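Long-range contacts in putative aminooxidase (Propionibacterium acnes, PDB 2BAC), which probably isomerises the double bonds of polyunsaturated fatty acids with the help of a bound flavin-adenine dinucleotide: residues 168-173 with 368-373; 279-284 with 326-331; 295-300 with 310-315. One frame throughout, in Å; residues are numbered along the deposited sequence.

Contact 1 (168-173 with 368-373); sequences FGYGHF and WYYFPH. With ODT ((11E,13E,15Z)-octadeca-11,13,15-trienoic acid), chain E.
G169 and Y170 face Y370 and F371 where a helix end meets an edge strand. The CA atoms of Y170 and F371 are 6.1 Å apart. Segment 168-173 leaves helix 166-170 through a wide pi-type turn, and G171 follows with positive phi. Segment 368-373 is the last part of strand 359-373. No backbone-to-backbone hydrogen bond joins them.

The polar link is made by Y370. Its OH donates to F168 O at 2.7 Å, almost in line with the carbonyl bond (C=O...donor angle 175°). The Y370 side chain reaches this carbonyl because CG lies anti to the backbone N. Its ring edge also passes G169, with CD2 3.2 Å from G169 O. G169 has positive phi and no side chain to meet the Y370 ring.

Y170 carries the packing. Its ring forms an offset stack with the Y370 ring, centroids 5.0 Å apart and planes at 27°. Y370 OH sits over the rim of one Y170 face. The same Y170 ring turns its edge to the face of F371 in a T-shaped pair, planes at 85°. There Y170 CD1 lies 3.6 Å from F371 CB. Y170 O in turn meets the edge of the F371 ring. Y170 OH is hydrogen-bonded to G406 O, which helps fix the ring. Within the strand, H373 ND1 donates to F371 O at 2.8 Å.

The bound octadecatrienoic acid runs over one face of F168, with C11 3.3 Å from CD2. Y370 touches both FAD and the fatty acid, Y170 OH lies near ligand C13, and F371 packs against Y170. This aromatic cluster probably helps shape the fatty-acid site beside the flavin in this member of the flavin-containing amine oxidoreductase family.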
loop_
_atom_site.group_PDB
_atom_site.type_symbol
_atom_site.label_atom_id
_atom_site.label_comp_id
_atom_site.label_asym_id
_atom_site.label_seq_id
_atom_site.Cartn_x
_atom_site.Cartn_y
_atom_site.Cartn_z
ATOM N N PHE A 168 -2.661 9.596 2.795
ATOM C CA PHE A 168 -2.239 8.224 3.061
ATOM C C PHE A 168 -1.093 7.783 2.126
ATOM O O PHE A 168 -0.802 6.582 2.024
ATOM C CB PHE A 168 -3.440 7.256 2.901
ATOM C CG PHE A 168 -4.430 7.276 4.046
ATOM C CD1 PHE A 168 -4.515 8.357 4.936
ATOM C CD2 PHE A 168 -5.295 6.196 4.218
ATOM C CE1 PHE A 168 -5.441 8.358 5.983
ATOM C CE2 PHE A 168 -6.223 6.168 5.267
ATOM C CZ PHE A 168 -6.308 7.255 6.150
ATOM N N GLY A 169 -0.483 8.744 1.426
ATOM C CA GLY A 169 0.791 8.537 0.743
ATOM C C GLY A 169 0.727 8.092 -0.701
ATOM O O GLY A 169 1.757 7.919 -1.346
ATOM N N TYR A 170 -0.489 7.938 -1.218
ATOM C CA TYR A 170 -0.696 7.368 -2.547
ATOM C C TYR A 170 -0.546 8.357 -3.724
ATOM O O TYR A 170 -0.668 7.955 -4.890
ATOM C CB TYR A 170 -2.042 6.661 -2.596
ATOM C CG TYR A 170 -2.090 5.418 -1.730
ATOM C CD1 TYR A 170 -1.224 4.338 -1.981
ATOM C CD2 TYR A 170 -3.001 5.298 -0.676
ATOM C CE1 TYR A 170 -1.247 3.182 -1.181
ATOM C CE2 TYR A 170 -3.047 4.152 0.112
ATOM C CZ TYR A 170 -2.171 3.096 -0.144
ATOM O OH TYR A 170 -2.220 1.964 0.634
ATOM N N GLY A 171 -0.279 9.633 -3.432
ATOM C CA GLY A 171 -0.017 10.597 -4.476
ATOM C C GLY A 171 -1.202 11.488 -4.745
ATOM O O GLY A 171 -2.144 11.532 -3.960
ATOM N N HIS A 172 -1.133 12.199 -5.866
ATOM C CA HIS A 172 -2.008 13.322 -6.141
ATOM C C HIS A 172 -2.851 13.103 -7.377
ATOM O O HIS A 172 -2.386 12.561 -8.386
ATOM C CB HIS A 172 -1.160 14.585 -6.281
ATOM C CG HIS A 172 -0.501 14.981 -5.001
ATOM N ND1 HIS A 172 0.641 14.367 -4.537
ATOM C CD2 HIS A 172 -0.869 15.870 -4.048
ATOM C CE1 HIS A 172 0.973 14.891 -3.371
ATOM N NE2 HIS A 172 0.068 15.799 -3.049
ATOM N N PHE A 173 -4.096 13.563 -7.284
ATOM C CA PHE A 173 -5.110 13.330 -8.330
ATOM C C PHE A 173 -4.828 14.022 -9.659
ATOM O O PHE A 173 -5.429 13.680 -10.669
ATOM C CB PHE A 173 -6.499 13.765 -7.832
ATOM C CG PHE A 173 -7.045 12.941 -6.696
ATOM C CD1 PHE A 173 -7.944 13.517 -5.789
ATOM C CD2 PHE A 173 -6.707 11.598 -6.539
ATOM C CE1 PHE A 173 -8.490 12.781 -4.747
ATOM C CE2 PHE A 173 -7.249 10.841 -5.483
ATOM C CZ PHE A 173 -8.147 11.438 -4.591
ATOM N N TRP A 368 9.482 5.210 3.248
ATOM C CA TRP A 368 9.147 3.904 2.694
ATOM C C TRP A 368 9.124 3.917 1.169
ATOM O O TRP A 368 8.746 4.926 0.569
ATOM C CB TRP A 368 7.753 3.490 3.152
ATOM C CG TRP A 368 7.587 3.281 4.606
ATOM C CD1 TRP A 368 7.034 4.146 5.498
ATOM C CD2 TRP A 368 7.896 2.087 5.343
ATOM N NE1 TRP A 368 7.003 3.584 6.746
ATOM C CE2 TRP A 368 7.519 2.316 6.679
ATOM C CE3 TRP A 368 8.466 0.854 4.998
ATOM C CZ2 TRP A 368 7.707 1.364 7.682
ATOM C CZ3 TRP A 368 8.649 -0.087 5.976
ATOM C CH2 TRP A 368 8.268 0.166 7.311
ATOM N N TYR A 369 9.501 2.781 0.563
ATOM C CA TYR A 369 9.236 2.492 -0.855
ATOM C C TYR A 369 7.738 2.211 -0.944
ATOM O O TYR A 369 7.271 1.194 -0.464
ATOM C CB TYR A 369 10.031 1.267 -1.346
ATOM C CG TYR A 369 9.747 0.876 -2.778
ATOM C CD1 TYR A 369 10.489 1.423 -3.832
ATOM C CD2 TYR A 369 8.716 -0.018 -3.097
ATOM C CE1 TYR A 369 10.223 1.086 -5.163
ATOM C CE2 TYR A 369 8.431 -0.362 -4.437
ATOM C CZ TYR A 369 9.189 0.197 -5.456
ATOM O OH TYR A 369 8.935 -0.138 -6.765
ATOM N N TYR A 370 6.990 3.107 -1.557
ATOM C CA TYR A 370 5.560 3.121 -1.365
ATOM C C TYR A 370 4.801 3.257 -2.689
ATOM O O TYR A 370 5.258 3.941 -3.614
ATOM C CB TYR A 370 5.210 4.267 -0.416
ATOM C CG TYR A 370 3.823 4.198 0.192
ATOM C CD1 TYR A 370 3.530 3.276 1.186
ATOM C CD2 TYR A 370 2.818 5.068 -0.216
ATOM C CE1 TYR A 370 2.275 3.220 1.759
ATOM C CE2 TYR A 370 1.559 5.021 0.352
ATOM C CZ TYR A 370 1.288 4.088 1.338
ATOM O OH TYR A 370 0.042 4.020 1.916
ATOM N N PHE A 371 3.666 2.561 -2.765
ATOM C CA PHE A 371 2.784 2.579 -3.898
ATOM C C PHE A 371 3.542 2.631 -5.218
ATOM O O PHE A 371 3.534 3.642 -5.900
ATOM C CB PHE A 371 1.824 3.748 -3.759
ATOM C CG PHE A 371 0.861 3.915 -4.931
ATOM C CD1 PHE A 371 0.273 2.808 -5.547
ATOM C CD2 PHE A 371 0.531 5.187 -5.390
ATOM C CE1 PHE A 371 -0.612 2.969 -6.613
ATOM C CE2 PHE A 371 -0.355 5.353 -6.456
ATOM C CZ PHE A 371 -0.926 4.251 -7.067
ATOM N N PRO A 372 4.200 1.525 -5.586
ATOM C CA PRO A 372 4.718 1.499 -6.940
ATOM C C PRO A 372 3.562 1.490 -7.947
ATOM O O PRO A 372 2.537 0.820 -7.733
ATOM C CB PRO A 372 5.499 0.182 -6.984
ATOM C CG PRO A 372 4.772 -0.697 -5.975
ATOM C CD PRO A 372 4.500 0.273 -4.860
ATOM N N HIS A 373 3.721 2.243 -9.027
ATOM C CA HIS A 373 2.709 2.305 -10.055
ATOM C C HIS A 373 3.316 2.880 -11.326
ATOM O O HIS A 373 4.506 3.164 -11.365
ATOM C CB HIS A 373 1.549 3.180 -9.590
ATOM C CG HIS A 373 1.938 4.602 -9.344
ATOM N ND1 HIS A 373 2.721 4.985 -8.270
ATOM C CD2 HIS A 373 1.636 5.733 -10.019
ATOM C CE1 HIS A 373 2.882 6.298 -8.301
ATOM N NE2 HIS A 373 2.232 6.775 -9.352
HETATM O O1 ODT E . -8.976 8.885 10.072
HETATM C C1 ODT E . -9.101 8.495 11.246
HETATM O O2 ODT E . -10.209 8.452 11.830
HETATM C C2 ODT E . -7.840 8.070 11.941
HETATM C C3 ODT E . -6.727 8.025 10.894
HETATM C C4 ODT E . -5.350 8.223 11.512
HETATM C C5 ODT E . -4.370 8.712 10.454
HETATM C C6 ODT E . -3.488 7.556 10.029
HETATM C C7 ODT E . -2.742 7.821 8.738
HETATM C C8 ODT E . -2.835 6.608 7.831
HETATM C C9 ODT E . -1.537 6.534 7.063
HETATM C C10 ODT E . -1.495 5.650 5.819
HETATM C C11 ODT E . -2.662 4.749 5.487
HETATM C C12 ODT E . -2.445 4.098 4.351
HETATM C C13 ODT E . -3.302 3.142 3.658
HETATM C C14 ODT E . -4.488 2.715 4.035
HETATM C C15 ODT E . -5.125 1.752 3.143
HETATM C C16 ODT E . -6.334 1.235 3.385
HETATM C C17 ODT E . -7.177 1.581 4.602
HETATM C C18 ODT E . -8.490 0.816 4.558
#

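Contact 2 (279-284 with 326-331); sequences QQYMVD and TTYLLR. With ODT ((11E,13E,15Z)-octadeca-11,13,15-trienoic acid), chain E.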
loop_
_atom_site.group_PDB
_atom_site.type_symbol
_atom_site.label_atom_id
_atom_site.label_comp_id
_atom_site.label_asym_id
_atom_site.label_seq_id
_atom_site.Cartn_x
_atom_site.Cartn_y
_atom_site.Cartn_z
ATOM N N GLN A 279 6.275 6.203 -4.564
ATOM C CA GLN A 279 6.062 7.297 -3.633
ATOM C C GLN A 279 7.103 7.213 -2.565
ATOM O O GLN A 279 7.418 6.119 -2.098
ATOM C CB GLN A 279 4.643 7.219 -3.020
ATOM C CG GLN A 279 3.520 7.279 -4.074
ATOM C CD GLN A 279 3.518 8.603 -4.869
ATOM O OE1 GLN A 279 3.991 8.665 -6.005
ATOM N NE2 GLN A 279 3.000 9.653 -4.263
ATOM N N GLN A 280 7.655 8.362 -2.194
ATOM C CA GLN A 280 8.531 8.475 -1.034
ATOM C C GLN A 280 7.727 8.997 0.168
ATOM O O GLN A 280 7.662 10.197 0.429
ATOM C CB GLN A 280 9.739 9.351 -1.380
ATOM C CG GLN A 280 10.559 8.733 -2.516
ATOM C CD GLN A 280 11.646 9.647 -3.045
ATOM O OE1 GLN A 280 12.487 10.146 -2.285
ATOM N NE2 GLN A 280 11.651 9.858 -4.359
ATOM N N TYR A 281 7.105 8.059 0.884
ATOM C CA TYR A 281 6.178 8.350 1.990
ATOM C C TYR A 281 6.939 8.243 3.331
ATOM O O TYR A 281 7.511 7.179 3.656
ATOM C CB TYR A 281 5.012 7.354 1.899
ATOM C CG TYR A 281 3.778 7.632 2.729
ATOM C CD1 TYR A 281 3.317 8.936 2.937
ATOM C CD2 TYR A 281 3.027 6.564 3.275
ATOM C CE1 TYR A 281 2.165 9.181 3.691
ATOM C CE2 TYR A 281 1.870 6.798 4.019
ATOM C CZ TYR A 281 1.452 8.110 4.228
ATOM O OH TYR A 281 0.313 8.361 4.959
ATOM N N MET A 282 6.982 9.360 4.076
ATOM C CA MET A 282 7.804 9.478 5.285
ATOM C C MET A 282 6.983 9.574 6.563
ATOM O O MET A 282 6.108 10.426 6.684
ATOM C CB MET A 282 8.729 10.696 5.208
ATOM C CG MET A 282 9.689 10.814 6.394
ATOM S SD MET A 282 11.092 11.861 5.989
ATOM C CE MET A 282 10.945 13.233 7.130
ATOM N N VAL A 283 7.309 8.694 7.505
ATOM C CA VAL A 283 6.651 8.591 8.788
ATOM C C VAL A 283 7.667 8.963 9.863
ATOM O O VAL A 283 8.835 8.552 9.790
ATOM C CB VAL A 283 6.148 7.134 9.039
ATOM C CG1 VAL A 283 5.405 7.027 10.389
ATOM C CG2 VAL A 283 5.279 6.626 7.844
ATOM N N ASP A 284 7.228 9.749 10.849
ATOM C CA ASP A 284 8.043 10.032 12.029
ATOM C C ASP A 284 7.287 9.677 13.306
ATOM O O ASP A 284 6.197 10.215 13.537
ATOM C CB ASP A 284 8.445 11.507 12.063
ATOM C CG ASP A 284 9.439 11.877 10.980
ATOM O OD1 ASP A 284 10.643 11.967 11.308
ATOM O OD2 ASP A 284 9.023 12.079 9.812
ATOM N N THR A 326 2.506 9.369 15.329
ATOM C CA THR A 326 3.169 9.283 14.027
ATOM C C THR A 326 2.613 10.333 13.097
ATOM O O THR A 326 1.401 10.575 13.071
ATOM C CB THR A 326 3.061 7.872 13.379
ATOM O OG1 THR A 326 1.753 7.308 13.596
ATOM C CG2 THR A 326 4.170 6.945 13.944
ATOM N N THR A 327 3.527 10.983 12.369
ATOM C CA THR A 327 3.186 11.968 11.339
ATOM C C THR A 327 3.456 11.407 9.957
ATOM O O THR A 327 4.339 10.546 9.797
ATOM C CB THR A 327 4.009 13.248 11.499
ATOM O OG1 THR A 327 5.414 12.965 11.301
ATOM C CG2 THR A 327 3.729 13.911 12.893
ATOM N N TYR A 328 2.720 11.918 8.962
ATOM C CA TYR A 328 2.778 11.411 7.582
ATOM C C TYR A 328 2.915 12.522 6.538
ATOM O O TYR A 328 2.115 13.474 6.514
ATOM C CB TYR A 328 1.542 10.545 7.284
ATOM C CG TYR A 328 1.370 9.442 8.300
ATOM C CD1 TYR A 328 1.841 8.160 8.052
ATOM C CD2 TYR A 328 0.798 9.709 9.552
ATOM C CE1 TYR A 328 1.719 7.150 9.003
ATOM C CE2 TYR A 328 0.671 8.713 10.518
ATOM C CZ TYR A 328 1.134 7.436 10.243
ATOM O OH TYR A 328 1.007 6.467 11.207
ATOM N N LEU A 329 3.928 12.389 5.672
ATOM C CA LEU A 329 4.189 13.371 4.610
ATOM C C LEU A 329 4.754 12.711 3.338
ATOM O O LEU A 329 5.333 11.625 3.395
ATOM C CB LEU A 329 5.151 14.467 5.112
ATOM C CG LEU A 329 6.609 14.113 5.466
ATOM C CD1 LEU A 329 7.511 14.195 4.259
ATOM C CD2 LEU A 329 7.148 15.029 6.590
ATOM N N LEU A 330 4.589 13.381 2.200
ATOM C CA LEU A 330 5.135 12.905 0.940
ATOM C C LEU A 330 6.300 13.768 0.485
ATOM O O LEU A 330 6.259 14.991 0.612
ATOM C CB LEU A 330 4.049 12.869 -0.140
ATOM C CG LEU A 330 3.325 11.537 -0.335
ATOM C CD1 LEU A 330 2.189 11.693 -1.362
ATOM C CD2 LEU A 330 4.291 10.409 -0.763
ATOM N N ARG A 331 7.343 13.122 -0.039
ATOM C CA ARG A 331 8.550 13.827 -0.473
ATOM C C ARG A 331 8.673 13.999 -1.993
ATOM O O ARG A 331 9.614 14.642 -2.455
ATOM C CB ARG A 331 9.789 13.099 0.054
ATOM C CG ARG A 331 9.891 13.075 1.565
ATOM C CD ARG A 331 11.024 12.176 2.037
ATOM N NE ARG A 331 12.303 12.648 1.523
ATOM C CZ ARG A 331 13.405 11.917 1.424
ATOM N NH1 ARG A 331 13.418 10.661 1.826
ATOM N NH2 ARG A 331 14.523 12.458 0.926
HETATM O O1 ODT E . -8.976 8.885 10.072
HETATM C C1 ODT E . -9.101 8.495 11.246
HETATM O O2 ODT E . -10.209 8.452 11.830
HETATM C C2 ODT E . -7.840 8.070 11.941
HETATM C C3 ODT E . -6.727 8.025 10.894
HETATM C C4 ODT E . -5.350 8.223 11.512
HETATM C C5 ODT E . -4.370 8.712 10.454
HETATM C C6 ODT E . -3.488 7.556 10.029
HETATM C C7 ODT E . -2.742 7.821 8.738
HETATM C C8 ODT E . -2.835 6.608 7.831
HETATM C C9 ODT E . -1.537 6.534 7.063
HETATM C C10 ODT E . -1.495 5.650 5.819
HETATM C C11 ODT E . -2.662 4.749 5.487
HETATM C C12 ODT E . -2.445 4.098 4.351
HETATM C C13 ODT E . -3.302 3.142 3.658
HETATM C C14 ODT E . -4.488 2.715 4.035
HETATM C C15 ODT E . -5.125 1.752 3.143
HETATM C C16 ODT E . -6.334 1.235 3.385
HETATM C C17 ODT E . -7.177 1.581 4.602
HETATM C C18 ODT E . -8.490 0.816 4.558
HETATM O O HOH W 1 6.377 12.532 8.781
#
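M282 and L329 form a hydrogen-bonded antiparallel pair at the middle of this contact. M282 N donates to L329 O at 2.9 Å with an almost straight N-H...O angle of 176°. L329 N returns a bond to M282 O at 3.1 Å. D284 and T327 are paired in the same way, and R331 N adds a bond to Q280 O. A water bridges M282 O, D284 OD2 and T327 OG1. It is within hydrogen-bonding reach of M282 O and D284 OD2, though it cannot serve every nearby acceptor at once, and it lies 2.7 Å from T327 OG1. OG1 stands between the backbone N and the carbonyl carbon (chi1 64°), which brings it beside D284 CB.

Y281 with L330 and V283 with Y328 are non-hydrogen-bonded pairs. Their side chains share one face of the sheet. The Y281 and Y328 rings meet obliquely, with Y281 OH 3.4 Å from Y328 CB. That hydroxyl is hydrogen-bonded to A167 O. V283 CG2 packs against Y328 CD1 at 3.8 Å, the two side chains pointing the same way. L330 CD2 lies near Y281 CD1. The fatty acid is on this face: its C10 is at the edge of the Y281 ring and its C9 over one face of Y328.

On the other face, M282 CB touches L329 CD1 at 3.8 Å and M282 SD approaches R331 CD. Q280 OE1 lies over the centre of the R331 guanidinium, whose NE is bonded to K339 O and NH1 to T367 OG1.

Strands 277-288 and 325-330 are inner strands of the mixed sheet. Strand 359-373 flanks the first and strand 312-315 the second. Helix 341-355 covers T327 and L329, while FAD touches Y281, V283 and Y328.

Contact 3 (295-300 with 310-315); sequences SGYVPD and VMVYYH. With ODT ((11E,13E,15Z)-octadeca-11,13,15-trienoic acid), chain E.
The carboxylate end of the fatty-acid site is built on an antiparallel strand pair, in which Y297 and V312 meet side by side. Y297 OH donates to O1 of the bound octadecatrienoic acid at 2.5 Å, and R88 NE is also hydrogen-bonded to the ligand. V312 CG2 sits over the centre of the Y297 ring in a CH-pi contact, 3.7 Å from its centroid. With CG2 anti to the backbone N, that methyl also reaches ligand C5 at 3.4 Å. One methyl thus packs on both the tyrosine and the acyl chain.

Strands 295-297 and 312-315 belong to the mixed sheet, with strand 88-91 beyond the first and strand 325-330 beyond the second. Y313 N donates to G296 O at 2.9 Å; the return bond from G296 N to Y313 O is weak. Past the strand end, V298 N donates to M311 O from above the carbonyl plane. On the face turned to helix 341-355, the Y313 ring lies across G296, whose CA makes a CH-pi contact over the ring face.

S295 serves the other end. Its OG accepts the H315 N-H at 2.9 Å (N-H...O angle 165°), so a side-chain oxygen, not a carbonyl, takes this N-H. A water is 2.7 Å from S295 OG. The same OG lies at the edge of the Y314 ring, whose CD1 is 3.8 Å from ligand C4.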
loop_
_atom_site.group_PDB
_atom_site.type_symbol
_atom_site.label_atom_id
_atom_site.label_comp_id
_atom_site.label_asym_id
_atom_site.label_seq_id
_atom_site.Cartn_x
_atom_site.Cartn_y
_atom_site.Cartn_z
ATOM N N SER A 295 -7.122 12.146 16.060
ATOM C CA SER A 295 -6.234 12.208 14.899
ATOM C C SER A 295 -6.604 13.420 14.051
ATOM O O SER A 295 -7.752 13.865 14.070
ATOM C CB SER A 295 -6.306 10.921 14.091
ATOM O OG SER A 295 -5.760 9.845 14.855
ATOM N N GLY A 296 -5.626 13.962 13.334
ATOM C CA GLY A 296 -5.829 15.180 12.540
ATOM C C GLY A 296 -5.356 15.037 11.105
ATOM O O GLY A 296 -4.216 14.617 10.874
ATOM N N TYR A 297 -6.256 15.367 10.168
ATOM C CA TYR A 297 -6.001 15.464 8.732
ATOM C C TYR A 297 -5.910 16.924 8.376
ATOM O O TYR A 297 -6.598 17.739 8.982
ATOM C CB TYR A 297 -7.165 14.903 7.923
ATOM C CG TYR A 297 -7.291 13.404 7.942
ATOM C CD1 TYR A 297 -7.087 12.655 6.779
ATOM C CD2 TYR A 297 -7.621 12.732 9.120
ATOM C CE1 TYR A 297 -7.221 11.279 6.783
ATOM C CE2 TYR A 297 -7.727 11.354 9.145
ATOM C CZ TYR A 297 -7.524 10.629 7.971
ATOM O OH TYR A 297 -7.628 9.258 7.984
ATOM N N VAL A 298 -5.089 17.237 7.368
ATOM C CA VAL A 298 -4.861 18.612 6.900
ATOM C C VAL A 298 -4.996 18.654 5.368
ATOM O O VAL A 298 -4.001 18.597 4.634
ATOM C CB VAL A 298 -3.456 19.149 7.364
ATOM C CG1 VAL A 298 -3.306 20.663 7.109
ATOM C CG2 VAL A 298 -3.211 18.811 8.854
ATOM N N PRO A 299 -6.243 18.709 4.875
ATOM C CA PRO A 299 -6.473 18.856 3.425
ATOM C C PRO A 299 -5.639 19.946 2.703
ATOM O O PRO A 299 -5.164 19.703 1.582
ATOM C CB PRO A 299 -7.985 19.119 3.329
ATOM C CG PRO A 299 -8.564 18.441 4.585
ATOM C CD PRO A 299 -7.504 18.566 5.641
ATOM N N ASP A 300 -5.434 21.101 3.327
ATOM C CA ASP A 300 -4.535 22.127 2.765
ATOM C C ASP A 300 -3.145 21.590 2.407
ATOM O O ASP A 300 -2.525 22.043 1.445
ATOM C CB ASP A 300 -4.338 23.306 3.742
ATOM C CG ASP A 300 -5.573 24.183 3.893
ATOM O OD1 ASP A 300 -6.457 24.179 3.016
ATOM O OD2 ASP A 300 -5.656 24.891 4.907
ATOM N N VAL A 310 3.160 17.990 6.662
ATOM C CA VAL A 310 2.347 16.966 7.312
ATOM C C VAL A 310 0.874 17.046 6.863
ATOM O O VAL A 310 0.197 18.077 6.988
ATOM C CB VAL A 310 2.502 17.052 8.844
ATOM C CG1 VAL A 310 1.688 15.988 9.559
ATOM C CG2 VAL A 310 3.959 16.950 9.208
ATOM N N MET A 311 0.404 15.921 6.324
ATOM C CA MET A 311 -0.927 15.776 5.765
ATOM C C MET A 311 -1.895 15.145 6.753
ATOM O O MET A 311 -3.100 15.383 6.675
ATOM C CB MET A 311 -0.846 14.909 4.510
ATOM C CG MET A 311 0.098 15.435 3.444
ATOM S SD MET A 311 -0.015 14.497 1.924
ATOM C CE MET A 311 0.790 12.971 2.390
ATOM N N VAL A 312 -1.368 14.324 7.661
ATOM C CA VAL A 312 -2.177 13.654 8.690
ATOM C C VAL A 312 -1.260 13.183 9.835
ATOM O O VAL A 312 -0.062 13.001 9.643
ATOM C CB VAL A 312 -2.929 12.428 8.097
ATOM C CG1 VAL A 312 -1.911 11.409 7.544
ATOM C CG2 VAL A 312 -3.865 11.767 9.130
ATOM N N TYR A 313 -1.806 13.018 11.032
ATOM C CA TYR A 313 -1.046 12.397 12.125
ATOM C C TYR A 313 -1.940 11.514 12.955
ATOM O O TYR A 313 -3.142 11.750 13.047
ATOM C CB TYR A 313 -0.335 13.427 13.012
ATOM C CG TYR A 313 -1.241 14.452 13.656
ATOM C CD1 TYR A 313 -1.977 14.157 14.800
ATOM C CD2 TYR A 313 -1.360 15.721 13.110
ATOM C CE1 TYR A 313 -2.813 15.119 15.372
ATOM C CE2 TYR A 313 -2.168 16.678 13.683
ATOM C CZ TYR A 313 -2.890 16.384 14.804
ATOM O OH TYR A 313 -3.704 17.377 15.329
ATOM N N TYR A 314 -1.328 10.521 13.583
ATOM C CA TYR A 314 -2.068 9.406 14.160
ATOM C C TYR A 314 -2.068 9.385 15.677
ATOM O O TYR A 314 -1.023 9.231 16.316
ATOM C CB TYR A 314 -1.507 8.091 13.613
ATOM C CG TYR A 314 -2.159 6.818 14.093
ATOM C CD1 TYR A 314 -3.516 6.759 14.447
ATOM C CD2 TYR A 314 -1.422 5.636 14.130
ATOM C CE1 TYR A 314 -4.102 5.553 14.862
ATOM C CE2 TYR A 314 -1.998 4.428 14.530
ATOM C CZ TYR A 314 -3.330 4.385 14.906
ATOM O OH TYR A 314 -3.850 3.167 15.325
ATOM N N HIS A 315 -3.274 9.515 16.230
ATOM C CA HIS A 315 -3.528 9.402 17.659
ATOM C C HIS A 315 -3.967 7.967 17.969
ATOM O O HIS A 315 -5.118 7.616 17.783
ATOM C CB HIS A 315 -4.604 10.421 18.066
ATOM C CG HIS A 315 -4.945 10.417 19.527
ATOM N ND1 HIS A 315 -6.155 9.960 20.010
ATOM C CD2 HIS A 315 -4.240 10.827 20.608
ATOM C CE1 HIS A 315 -6.178 10.089 21.325
ATOM N NE2 HIS A 315 -5.031 10.615 21.713
HETATM O O1 ODT E . -8.976 8.885 10.072
HETATM C C1 ODT E . -9.101 8.495 11.246
HETATM O O2 ODT E . -10.209 8.452 11.830
HETATM C C2 ODT E . -7.840 8.070 11.941
HETATM C C3 ODT E . -6.727 8.025 10.894
HETATM C C4 ODT E . -5.350 8.223 11.512
HETATM C C5 ODT E . -4.370 8.712 10.454
HETATM C C6 ODT E . -3.488 7.556 10.029
HETATM C C7 ODT E . -2.742 7.821 8.738
HETATM C C8 ODT E . -2.835 6.608 7.831
HETATM C C9 ODT E . -1.537 6.534 7.063
HETATM C C10 ODT E . -1.495 5.650 5.819
HETATM C C11 ODT E . -2.662 4.749 5.487
HETATM C C12 ODT E . -2.445 4.098 4.351
HETATM C C13 ODT E . -3.302 3.142 3.658
HETATM C C14 ODT E . -4.488 2.715 4.035
HETATM C C15 ODT E . -5.125 1.752 3.143
HETATM C C16 ODT E . -6.334 1.235 3.385
HETATM C C17 ODT E . -7.177 1.581 4.602
HETATM C C18 ODT E . -8.490 0.816 4.558
HETATM O O HOH W 2 -7.619 8.072 15.699
#

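All three contacts are buried, but contact 1 lies nearest the centre of the chain and contact 3 farthest out. They reach one mixed sheet. Strands 359-373 and 277-288 are neighbours and join contact 1 to contact 2. Strands 325-330 and 312-315 join contact 2 to contact 3. Contacts 2 and 3 are ladders of backbone hydrogen bonds. Contact 1 instead sets a helix end against an edge strand and relies on packed aromatic rings and a single tyrosine-to-carbonyl hydrogen bond. All three touch the fatty acid. Contacts 1 and 2 hold its middle and unsaturated part close to the flavin, with mainly apolar and aromatic chemistry. Contact 3 adds a hydroxyl for the carboxylate.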